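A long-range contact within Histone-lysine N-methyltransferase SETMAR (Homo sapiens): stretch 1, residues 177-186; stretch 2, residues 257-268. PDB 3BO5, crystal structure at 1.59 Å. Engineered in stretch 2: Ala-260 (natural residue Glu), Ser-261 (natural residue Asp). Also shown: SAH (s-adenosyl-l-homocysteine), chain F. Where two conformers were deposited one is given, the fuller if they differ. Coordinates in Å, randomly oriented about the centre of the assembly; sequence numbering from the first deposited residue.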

# COMPACT_ATOMS: atom_id res chain seq x y z
N SER A 177 -9.30 12.59 9.22
CA SER A 177 -9.05 11.27 8.59
C SER A 177 -7.72 10.82 9.22
O SER A 177 -6.83 11.67 9.49
CB SER A 177 -8.95 11.39 7.06
OG SER A 177 -10.19 11.86 6.49
N ASN A 178 -7.60 9.54 9.54
CA ASN A 178 -6.41 8.97 10.24
C ASN A 178 -5.68 8.15 9.19
O ASN A 178 -6.35 7.30 8.57
CB ASN A 178 -6.90 8.01 11.31
CG ASN A 178 -7.73 8.73 12.37
OD1 ASN A 178 -8.98 8.66 12.39
ND2 ASN A 178 -7.05 9.45 13.21
N TYR A 179 -4.38 8.39 8.97
CA TYR A 179 -3.69 7.65 7.89
C TYR A 179 -2.48 6.85 8.28
O TYR A 179 -1.94 6.11 7.45
CB TYR A 179 -3.20 8.66 6.80
CG TYR A 179 -4.23 9.52 6.13
CD1 TYR A 179 -4.54 10.76 6.65
CD2 TYR A 179 -4.87 9.10 4.99
CE1 TYR A 179 -5.53 11.55 6.05
CE2 TYR A 179 -5.81 9.84 4.35
CZ TYR A 179 -6.15 11.10 4.87
OH TYR A 179 -7.11 11.91 4.33
N ILE A 180 -1.97 7.00 9.52
CA ILE A 180 -0.76 6.30 9.84
C ILE A 180 -1.02 4.81 9.90
O ILE A 180 -2.05 4.38 10.45
CB ILE A 180 -0.21 6.77 11.22
CG1 ILE A 180 -0.00 8.29 11.15
CG2 ILE A 180 1.11 6.07 11.53
CD1 ILE A 180 0.66 8.81 12.43
N ILE A 181 -0.09 4.01 9.38
CA ILE A 181 -0.21 2.57 9.50
C ILE A 181 1.07 2.03 10.12
O ILE A 181 2.20 2.55 9.89
CB ILE A 181 -0.44 1.88 8.08
CG1 ILE A 181 -0.83 0.44 8.27
CG2 ILE A 181 0.80 2.05 7.17
CD1 ILE A 181 -1.31 -0.23 6.92
N ALA A 182 0.89 1.00 10.94
CA ALA A 182 2.01 0.32 11.61
C ALA A 182 2.16 -1.09 11.09
O ALA A 182 1.23 -1.89 11.12
CB ALA A 182 1.80 0.29 13.15
N ILE A 183 3.34 -1.40 10.58
CA ILE A 183 3.62 -2.70 10.01
C ILE A 183 4.62 -3.37 10.97
O ILE A 183 5.68 -2.85 11.23
CB ILE A 183 4.26 -2.61 8.62
CG1 ILE A 183 3.45 -1.72 7.70
CG2 ILE A 183 4.51 -4.04 8.00
CD1 ILE A 183 2.00 -2.18 7.60
N ARG A 184 4.29 -4.53 11.48
CA ARG A 184 5.25 -5.26 12.32
C ARG A 184 5.46 -6.62 11.72
O ARG A 184 4.49 -7.34 11.50
CB ARG A 184 4.75 -5.34 13.79
CG ARG A 184 4.59 -3.93 14.38
CD ARG A 184 4.36 -3.97 15.88
NE ARG A 184 4.44 -2.61 16.43
CZ ARG A 184 3.43 -1.73 16.43
NH1 ARG A 184 3.62 -0.53 16.99
NH2 ARG A 184 2.25 -2.05 15.89
N GLU A 185 6.71 -6.97 11.43
CA GLU A 185 7.00 -8.21 10.83
C GLU A 185 7.89 -9.01 11.81
O GLU A 185 8.94 -8.51 12.23
CB GLU A 185 7.73 -7.98 9.53
CG GLU A 185 6.85 -7.23 8.49
CD GLU A 185 7.67 -6.75 7.33
OE1 GLU A 185 8.15 -5.63 7.37
OE2 GLU A 185 7.87 -7.54 6.37
N HIS A 186 7.48 -10.22 12.13
CA HIS A 186 8.23 -11.04 13.12
C HIS A 186 9.10 -12.04 12.44
O HIS A 186 8.69 -12.59 11.42
CB HIS A 186 7.25 -11.76 14.06
CG HIS A 186 6.54 -10.84 15.01
ND1 HIS A 186 5.56 -9.96 14.60
CD2 HIS A 186 6.67 -10.66 16.35
CE1 HIS A 186 5.13 -9.27 15.63
NE2 HIS A 186 5.78 -9.68 16.71
N SAH F . -11.94 8.92 3.37
CA SAH F . -10.52 9.41 3.49
CB SAH F . -9.51 8.44 2.83
CG SAH F . -9.24 7.26 3.80
SD SAH F . -8.33 7.80 5.27
C SAH F . -10.44 10.82 2.88
O SAH F . -11.46 11.43 2.56
OXT SAH F . -9.28 11.32 2.71
C5' SAH F . -9.35 7.04 6.56
C4' SAH F . -10.63 7.80 6.89
O4' SAH F . -11.64 7.58 5.90
C3' SAH F . -11.27 7.34 8.17
O3' SAH F . -10.68 8.00 9.32
C2' SAH F . -12.72 7.70 7.99
O2' SAH F . -12.93 9.12 8.05
C1' SAH F . -12.91 7.35 6.53
N9 SAH F . -13.22 5.92 6.31
C8 SAH F . -12.45 4.97 5.65
N7 SAH F . -13.13 3.84 5.60
C5 SAH F . -14.33 4.02 6.18
C6 SAH F . -15.39 3.12 6.41
N6 SAH F . -15.46 1.85 5.99
N1 SAH F . -16.47 3.66 7.10
C2 SAH F . -16.49 4.95 7.52
N3 SAH F . -15.48 5.88 7.29
C4 SAH F . -14.40 5.32 6.67
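Stretch 2 257-268: TVSASKERLDHG

The most unusual feature of this contact lies where the sheet pairing gives way to the ligand site: the side chain of Arg-264 folds back on stretch 1, with chi1 to chi3 all in m (-72°, -87°, -69°), so that its NH2 donates to Asn-178 O at 2.7 Å with an N-H...O angle of 168°. The same NH2 lies 3.3 Å from SD of S-adenosylhomocysteine, and both Asn-178 O and that sulfur sit at the edge of the guanidinium, near its plane. Tyr-179 O lies over one face of the group. Tyr-179 and the ligand are joined independently, Tyr-179 OH donating to SAH OXT at 2.8 Å.

Stretch 2 otherwise lies on stretch 1 as a neighbouring strand. Residues 260-266 are extended, and their axis runs at 156° to that of strand 181-185, hence antiparallel with a twist; the axes approach to 4.5 Å. The register is fixed by CA-CA distances that alternate as antiparallel pairing requires: Ile-181 CA to Arg-264 CA 4.2 Å, Ala-182 CA to Glu-263 CA 5.1 Å, Ile-183 CA to Lys-262 CA 4.5 Å and Arg-184 CA to Ser-261 CA 5.2 Å. The wide pairs carry reciprocal hydrogen bonds. Ala-182 N donates to Glu-263 O at 2.7 Å and Glu-263 N returns one to Ala-182 O at 2.9 Å; Arg-184 N to Ser-261 O is 2.9 Å, while Ser-261 N to Arg-184 O is 2.8 Å but more bent, at 135°. The CA atoms of the narrow pairs make CA-H...O contacts with carbonyls of the neighbouring wide pairs, such as Ile-183 CA to Ser-261 O at 3.4 Å and Lys-262 CA to Ala-182 O at 3.4 Å. The ladder extends in both directions, through Leu-265 N to Ile-180 O at 2.9 Å and a short bond from His-186 N to Ser-259 O at 2.5 Å.

Side chains alternate between the two faces. Ile-181, Ile-183 and Glu-185 share one with Arg-264, Lys-262 and the engineered Ala-260; there Ile-183 CD1 packs on Lys-262 CG at 3.5 Å. On the other, Ala-182 and Arg-184 meet Glu-263 and the engineered Ser-261. A long salt bridge, Arg-184 NH2 to Glu-263 OE1 at 3.6 Å, is reinforced by water 4, which accepts from Arg-184 NH2 at 2.7 Å and donates to Glu-263 OE1 at 2.8 Å. Leu-265 provides apolar cover, its CD1 3.9 Å from Ile-180 CG2 and its CD2 4.0 Å from Ala-182 CB. Together the stretches bury 829 Å², both sides summed.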

# COMPACT_ATOMS: atom_id res chain seq x y z
N THR A 257 -0.93 -15.84 8.94
CA THR A 257 0.30 -16.20 9.64
C THR A 257 0.54 -15.23 10.81
O THR A 257 -0.06 -14.12 10.89
CB THR A 257 1.53 -16.22 8.66
OG1 THR A 257 1.78 -14.87 8.24
CG2 THR A 257 1.23 -17.08 7.38
N VAL A 258 1.43 -15.66 11.69
CA VAL A 258 1.83 -14.88 12.89
C VAL A 258 2.82 -13.77 12.56
O VAL A 258 3.16 -12.96 13.44
CB VAL A 258 2.47 -15.80 13.95
CG1 VAL A 258 1.59 -16.97 14.26
CG2 VAL A 258 3.76 -16.33 13.43
N SER A 259 3.23 -13.71 11.30
CA SER A 259 4.44 -12.99 10.88
C SER A 259 4.33 -11.48 10.72
O SER A 259 5.35 -10.78 10.87
CB SER A 259 4.96 -13.56 9.58
OG SER A 259 5.35 -14.90 9.74
N ALA A 260 3.15 -10.97 10.34
CA ALA A 260 3.08 -9.56 9.88
C ALA A 260 1.77 -8.87 10.15
O ALA A 260 0.82 -9.02 9.37
CB ALA A 260 3.43 -9.45 8.39
N SER A 261 1.75 -8.06 11.20
CA SER A 261 0.55 -7.28 11.52
C SER A 261 0.63 -5.97 10.70
O SER A 261 1.71 -5.43 10.47
CB SER A 261 0.50 -7.00 13.02
OG SER A 261 1.64 -6.30 13.43
N LYS A 262 -0.54 -5.46 10.27
CA LYS A 262 -0.58 -4.27 9.43
C LYS A 262 -1.78 -3.50 9.93
O LYS A 262 -2.91 -3.80 9.58
CB LYS A 262 -0.69 -4.64 7.91
CG LYS A 262 0.59 -5.36 7.33
CD LYS A 262 0.37 -6.44 6.26
CE LYS A 262 -0.08 -7.69 6.91
NZ LYS A 262 0.40 -8.88 6.22
N GLU A 263 -1.53 -2.55 10.85
CA GLU A 263 -2.62 -1.89 11.56
C GLU A 263 -2.65 -0.40 11.36
O GLU A 263 -1.67 0.31 11.66
CB GLU A 263 -2.44 -2.13 13.06
CG GLU A 263 -2.38 -3.63 13.32
CD GLU A 263 -2.02 -3.94 14.74
OE1 GLU A 263 -0.84 -3.77 15.10
OE2 GLU A 263 -2.94 -4.33 15.48
N ARG A 264 -3.82 0.09 10.95
CA ARG A 264 -4.01 1.54 10.90
C ARG A 264 -4.21 2.10 12.30
O ARG A 264 -4.88 1.49 13.14
CB ARG A 264 -5.21 1.90 10.02
CG ARG A 264 -4.87 1.67 8.58
CD ARG A 264 -4.20 2.89 7.95
NE ARG A 264 -5.01 4.07 7.79
CZ ARG A 264 -5.64 4.39 6.64
NH1 ARG A 264 -5.46 3.62 5.56
NH2 ARG A 264 -6.37 5.49 6.56
N LEU A 265 -3.65 3.28 12.56
CA LEU A 265 -3.69 3.78 13.95
C LEU A 265 -4.61 4.99 14.03
O LEU A 265 -4.77 5.73 13.05
CB LEU A 265 -2.29 4.25 14.34
CG LEU A 265 -1.19 3.18 14.19
CD1 LEU A 265 0.15 3.84 14.62
CD2 LEU A 265 -1.47 1.90 14.91
N ASP A 266 -5.20 5.20 15.22
CA ASP A 266 -5.90 6.47 15.40
C ASP A 266 -5.73 6.91 16.85
O ASP A 266 -4.97 6.29 17.63
CB ASP A 266 -7.35 6.37 14.96
CG ASP A 266 -8.26 5.71 15.97
OD1 ASP A 266 -7.76 4.85 16.73
OD2 ASP A 266 -9.52 6.03 15.95
N HIS A 267 -6.40 7.98 17.18
CA HIS A 267 -6.35 8.46 18.55
C HIS A 267 -7.75 8.46 19.10
O HIS A 267 -8.73 8.80 18.41
CB HIS A 267 -5.81 9.87 18.59
CG HIS A 267 -5.70 10.45 19.97
ND1 HIS A 267 -4.98 9.84 20.98
CD2 HIS A 267 -6.22 11.58 20.50
CE1 HIS A 267 -5.06 10.57 22.08
NE2 HIS A 267 -5.79 11.64 21.81
N GLY A 268 -7.80 8.11 20.37
CA GLY A 268 -8.97 8.39 21.15
C GLY A 268 -9.80 7.15 21.25
O GLY A 268 -9.66 6.19 20.46
O HOH W 1 -4.73 5.28 10.23
O HOH W 2 -3.32 7.90 12.02
O HOH W 3 1.19 -3.70 13.43
O HOH W 4 -0.29 -1.24 16.27